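Local coordinates for protein nisin leader peptide-processing serine protease NisP (Lactococcus lactis subsp. lactis, PDB 4MZD) that is a subtilisin-like serine protease that processes the leader peptide of the lantibiotic nisin, probably through a catalytic-triad charge relay, at residues Glu106-Phe118 and Thr156-Val170. Sequence-based numbering, arbitrary orientation.
Sequences EHPDLSNSLGNYF and TANGNILGVAPGITV
Asp109 grips the loop 158-161 through both backbone and side chain. Asp109 O accepts Asn158 N at 3.0 Å. Asp109 OD1 is met by Asn160 N from above the carboxylate plane (2.9 Å), and Asp109 OD2 receives a weak bond from Ile161 N. The Tyr346 hydroxyl also bonds OD2, and His107 ND1 accepts the N-H of Asp109 in its ring plane, which would steady the backbone of Asp109. Further along, Ser113 O accepts Val170 N at 2.9 Å and Gly115 N donates to Val170 O at 2.8 Å. These two bonds flank a single parallel bridge, Leu114 with Val170, at the start of strand 169-174, which lies parallel to 95-100, the strand of the predicted catalytic Asp100, in the central sheet of the subtilisin-like fold. The Ser113 side chain turns to Thr156 instead: Ser113 OG lies 2.7 Å from Thr156 OG1. Set opposite the backbone N (chi1 -164°), Thr156 OG1 gives Ile168 O a 2.6 Å hydrogen bond. One water donates to both Asn112 O and Gly167 O. Apolar contact is slighter: Leu110 CD2 rests against Ala157 CA and CB and Thr156 CG2, and Thr169 CG2 presses tightly on Gly115 CA at 3.4 Å.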
loop_
_atom_site.group_PDB
_atom_site.type_symbol
_atom_site.label_atom_id
_atom_site.label_comp_id
_atom_site.label_asym_id
_atom_site.label_seq_id
_atom_site.Cartn_x
_atom_site.Cartn_y
_atom_site.Cartn_z
ATOM N N GLU A 106 4.616 -20.075 1.340
ATOM C CA GLU A 106 4.273 -21.286 0.620
ATOM C C GLU A 106 3.038 -21.125 -0.269
ATOM O O GLU A 106 2.606 -22.087 -0.891
ATOM C CB GLU A 106 4.113 -22.460 1.596
ATOM C CG GLU A 106 2.890 -22.386 2.494
ATOM C CD GLU A 106 3.147 -21.720 3.843
ATOM O OE1 GLU A 106 2.471 -22.120 4.816
ATOM O OE2 GLU A 106 3.996 -20.799 3.939
ATOM N N HIS A 107 2.469 -19.926 -0.360
ATOM C CA HIS A 107 1.344 -19.754 -1.265
ATOM C C HIS A 107 1.782 -20.123 -2.684
ATOM O O HIS A 107 2.780 -19.600 -3.169
ATOM C CB HIS A 107 0.816 -18.326 -1.250
ATOM C CG HIS A 107 -0.523 -18.207 -1.898
ATOM N ND1 HIS A 107 -0.710 -18.425 -3.247
ATOM C CD2 HIS A 107 -1.751 -17.987 -1.370
ATOM C CE1 HIS A 107 -1.998 -18.310 -3.526
ATOM N NE2 HIS A 107 -2.650 -18.043 -2.405
ATOM N N PRO A 108 1.045 -21.023 -3.362
ATOM C CA PRO A 108 1.525 -21.483 -4.671
ATOM C C PRO A 108 1.719 -20.383 -5.718
ATOM O O PRO A 108 2.566 -20.562 -6.595
ATOM C CB PRO A 108 0.446 -22.487 -5.117
ATOM C CG PRO A 108 -0.750 -22.161 -4.292
ATOM C CD PRO A 108 -0.197 -21.709 -2.968
ATOM N N ASP A 109 0.967 -19.285 -5.648
ATOM C CA ASP A 109 1.133 -18.240 -6.646
ATOM C C ASP A 109 2.292 -17.302 -6.322
ATOM O O ASP A 109 2.692 -16.502 -7.171
ATOM C CB ASP A 109 -0.133 -17.395 -6.777
ATOM C CG ASP A 109 -1.307 -18.153 -7.369
ATOM O OD1 ASP A 109 -1.113 -19.199 -8.030
ATOM O OD2 ASP A 109 -2.441 -17.654 -7.183
ATOM N N LEU A 110 2.810 -17.391 -5.094
ATOM C CA LEU A 110 3.803 -16.438 -4.586
ATOM C C LEU A 110 5.188 -17.014 -4.326
ATOM O O LEU A 110 6.166 -16.285 -4.349
ATOM C CB LEU A 110 3.329 -15.816 -3.268
ATOM C CG LEU A 110 1.940 -15.175 -3.258
ATOM C CD1 LEU A 110 1.598 -14.634 -1.874
ATOM C CD2 LEU A 110 1.843 -14.084 -4.311
ATOM N N SER A 111 5.272 -18.315 -4.081
ATOM C CA SER A 111 6.519 -18.882 -3.585
ATOM C C SER A 111 7.709 -18.631 -4.513
ATOM O O SER A 111 8.828 -18.403 -4.044
ATOM C CB SER A 111 6.359 -20.372 -3.283
ATOM O OG SER A 111 5.966 -21.093 -4.437
ATOM N N ASN A 112 7.471 -18.653 -5.822
ATOM C CA ASN A 112 8.548 -18.453 -6.788
ATOM C C ASN A 112 8.996 -17.002 -6.931
ATOM O O ASN A 112 9.956 -16.723 -7.648
ATOM C CB ASN A 112 8.155 -19.024 -8.151
ATOM C CG ASN A 112 8.132 -20.534 -8.162
ATOM O OD1 ASN A 112 8.615 -21.178 -7.232
ATOM N ND2 ASN A 112 7.584 -21.109 -9.227
ATOM N N SER A 113 8.314 -16.089 -6.242
ATOM C CA SER A 113 8.665 -14.669 -6.263
ATOM C C SER A 113 9.512 -14.238 -5.077
ATOM O O SER A 113 9.973 -13.096 -5.020
ATOM C CB SER A 113 7.398 -13.809 -6.235
ATOM O OG SER A 113 6.595 -14.047 -7.371
ATOM N N LEU A 114 9.667 -15.104 -4.084
ATOM C CA LEU A 114 10.312 -14.666 -2.851
ATOM C C LEU A 114 11.795 -14.405 -3.045
ATOM O O LEU A 114 12.523 -15.246 -3.569
ATOM C CB LEU A 114 10.114 -15.683 -1.725
ATOM C CG LEU A 114 8.960 -15.422 -0.743
ATOM C CD1 LEU A 114 9.170 -14.147 0.084
ATOM C CD2 LEU A 114 7.628 -15.371 -1.472
ATOM N N GLY A 115 12.230 -13.227 -2.620
ATOM C CA GLY A 115 13.634 -12.883 -2.630
ATOM C C GLY A 115 14.344 -13.385 -1.390
ATOM O O GLY A 115 13.778 -14.106 -0.565
ATOM N N ASN A 116 15.599 -12.988 -1.251
ATOM C CA ASN A 116 16.445 -13.520 -0.200
ATOM C C ASN A 116 16.550 -12.615 1.017
ATOM O O ASN A 116 17.272 -12.930 1.959
ATOM C CB ASN A 116 17.840 -13.793 -0.755
ATOM C CG ASN A 116 17.844 -14.879 -1.807
ATOM O OD1 ASN A 116 16.961 -15.731 -1.839
ATOM N ND2 ASN A 116 18.846 -14.858 -2.670
ATOM N N TYR A 117 15.830 -11.499 1.005
ATOM C CA TYR A 117 15.937 -10.526 2.085
ATOM C C TYR A 117 14.623 -10.404 2.843
ATOM O O TYR A 117 13.547 -10.380 2.247
ATOM C CB TYR A 117 16.363 -9.162 1.541
ATOM C CG TYR A 117 17.706 -9.197 0.862
ATOM C CD1 TYR A 117 18.868 -8.943 1.569
ATOM C CD2 TYR A 117 17.812 -9.502 -0.486
ATOM C CE1 TYR A 117 20.102 -8.989 0.947
ATOM C CE2 TYR A 117 19.039 -9.553 -1.115
ATOM C CZ TYR A 117 20.179 -9.296 -0.398
ATOM O OH TYR A 117 21.397 -9.343 -1.038
ATOM N N PHE A 118 14.714 -10.305 4.163
ATOM C CA PHE A 118 13.512 -10.251 4.983
ATOM C C PHE A 118 13.887 -9.825 6.383
ATOM O O PHE A 118 15.029 -9.990 6.812
ATOM C CB PHE A 118 12.829 -11.622 5.039
ATOM C CG PHE A 118 13.738 -12.724 5.520
ATOM C CD1 PHE A 118 13.846 -13.027 6.875
ATOM C CD2 PHE A 118 14.510 -13.439 4.616
ATOM C CE1 PHE A 118 14.701 -14.027 7.311
ATOM C CE2 PHE A 118 15.356 -14.443 5.048
ATOM C CZ PHE A 118 15.453 -14.735 6.394
ATOM N N THR A 156 2.863 -9.539 -7.389
ATOM C CA THR A 156 3.703 -10.564 -7.990
ATOM C C THR A 156 3.037 -11.914 -8.253
ATOM O O THR A 156 3.696 -12.815 -8.764
ATOM C CB THR A 156 4.964 -10.777 -7.120
ATOM O OG1 THR A 156 5.941 -11.493 -7.867
ATOM C CG2 THR A 156 4.646 -11.541 -5.827
ATOM N N ALA A 157 1.763 -12.090 -7.912
ATOM C CA ALA A 157 1.155 -13.407 -8.117
ATOM C C ALA A 157 1.398 -13.889 -9.537
ATOM O O ALA A 157 1.267 -13.137 -10.508
ATOM C CB ALA A 157 -0.324 -13.393 -7.809
ATOM N N ASN A 158 1.736 -15.166 -9.662
ATOM C CA ASN A 158 2.052 -15.730 -10.958
ATOM C C ASN A 158 1.520 -17.143 -11.065
ATOM O O ASN A 158 2.277 -18.107 -11.111
ATOM C CB ASN A 158 3.561 -15.697 -11.176
ATOM C CG ASN A 158 3.946 -15.993 -12.606
ATOM O OD1 ASN A 158 3.102 -15.981 -13.500
ATOM N ND2 ASN A 158 5.232 -16.237 -12.836
ATOM N N GLY A 159 0.207 -17.276 -11.105
ATOM C CA GLY A 159 -0.379 -18.598 -11.138
ATOM C C GLY A 159 -1.861 -18.525 -11.415
ATOM O O GLY A 159 -2.286 -18.116 -12.495
ATOM N N ASN A 160 -2.660 -18.911 -10.431
ATOM C CA ASN A 160 -4.104 -18.934 -10.623
ATOM C C ASN A 160 -4.697 -17.531 -10.727
ATOM O O ASN A 160 -5.742 -17.337 -11.363
ATOM C CB ASN A 160 -4.755 -19.761 -9.520
ATOM C CG ASN A 160 -4.119 -21.132 -9.385
ATOM O OD1 ASN A 160 -3.855 -21.806 -10.380
ATOM N ND2 ASN A 160 -3.858 -21.549 -8.155
ATOM N N ILE A 161 -4.033 -16.566 -10.089
ATOM C CA ILE A 161 -4.245 -15.153 -10.384
ATOM C C ILE A 161 -2.908 -14.547 -10.775
ATOM O O ILE A 161 -1.847 -15.152 -10.564
ATOM C CB ILE A 161 -4.860 -14.354 -9.204
ATOM C CG1 ILE A 161 -3.879 -14.222 -8.041
ATOM C CG2 ILE A 161 -6.174 -14.963 -8.761
ATOM C CD1 ILE A 161 -4.293 -13.184 -7.039
ATOM N N LEU A 162 -2.974 -13.350 -11.349
ATOM C CA LEU A 162 -1.788 -12.609 -11.764
ATOM C C LEU A 162 -1.723 -11.267 -11.052
ATOM O O LEU A 162 -2.727 -10.548 -10.944
ATOM C CB LEU A 162 -1.818 -12.350 -13.270
ATOM C CG LEU A 162 -1.707 -13.610 -14.123
ATOM C CD1 LEU A 162 -1.948 -13.285 -15.586
ATOM C CD2 LEU A 162 -0.364 -14.298 -13.935
ATOM N N GLY A 163 -0.535 -10.922 -10.576
ATOM C CA GLY A 163 -0.265 -9.584 -10.089
ATOM C C GLY A 163 0.056 -8.645 -11.237
ATOM O O GLY A 163 -0.013 -9.040 -12.408
ATOM N N VAL A 164 0.419 -7.405 -10.929
ATOM C CA VAL A 164 0.777 -6.474 -11.992
ATOM C C VAL A 164 2.101 -6.843 -12.651
ATOM O O VAL A 164 2.335 -6.496 -13.810
ATOM C CB VAL A 164 0.857 -5.007 -11.508
ATOM C CG1 VAL A 164 -0.528 -4.467 -11.184
ATOM C CG2 VAL A 164 1.845 -4.846 -10.352
ATOM N N ALA A 165 2.976 -7.508 -11.893
ATOM C CA ALA A 165 4.316 -7.848 -12.354
ATOM C C ALA A 165 4.578 -9.299 -11.960
ATOM O O ALA A 165 5.340 -9.580 -11.023
ATOM C CB ALA A 165 5.343 -6.914 -11.726
ATOM N N PRO A 166 3.901 -10.236 -12.642
ATOM C CA PRO A 166 3.956 -11.630 -12.192
ATOM C C PRO A 166 5.383 -12.144 -12.035
ATOM O O PRO A 166 6.197 -12.050 -12.955
ATOM C CB PRO A 166 3.212 -12.382 -13.302
ATOM C CG PRO A 166 2.256 -11.357 -13.845
ATOM C CD PRO A 166 3.039 -10.074 -13.825
ATOM N N GLY A 167 5.673 -12.679 -10.856
ATOM C CA GLY A 167 6.958 -13.276 -10.575
ATOM C C GLY A 167 8.072 -12.311 -10.199
ATOM O O GLY A 167 9.184 -12.748 -9.906
ATOM N N ILE A 168 7.805 -11.006 -10.197
ATOM C CA ILE A 168 8.831 -10.056 -9.784
ATOM C C ILE A 168 9.243 -10.339 -8.338
ATOM O O ILE A 168 8.424 -10.705 -7.499
ATOM C CB ILE A 168 8.374 -8.591 -9.993
ATOM C CG1 ILE A 168 9.572 -7.656 -10.131
ATOM C CG2 ILE A 168 7.418 -8.141 -8.888
ATOM C CD1 ILE A 168 9.200 -6.320 -10.750
ATOM N N THR A 169 10.523 -10.180 -8.041
ATOM C CA THR A 169 11.031 -10.522 -6.720
ATOM C C THR A 169 10.448 -9.610 -5.651
ATOM O O THR A 169 10.409 -8.386 -5.816
ATOM C CB THR A 169 12.565 -10.450 -6.695
ATOM O OG1 THR A 169 13.083 -11.334 -7.695
ATOM C CG2 THR A 169 13.109 -10.871 -5.346
ATOM N N VAL A 170 9.981 -10.216 -4.564
ATOM C CA VAL A 170 9.532 -9.460 -3.401
ATOM C C VAL A 170 10.297 -9.886 -2.155
ATOM O O VAL A 170 10.542 -11.082 -1.931
ATOM C CB VAL A 170 8.010 -9.583 -3.167
ATOM C CG1 VAL A 170 7.263 -8.988 -4.341
ATOM C CG2 VAL A 170 7.595 -11.024 -2.922
HETATM O O HOH W 1 9.378 -15.472 -10.041
HETATM O O HOH W 2 11.921 -13.899 -8.142
#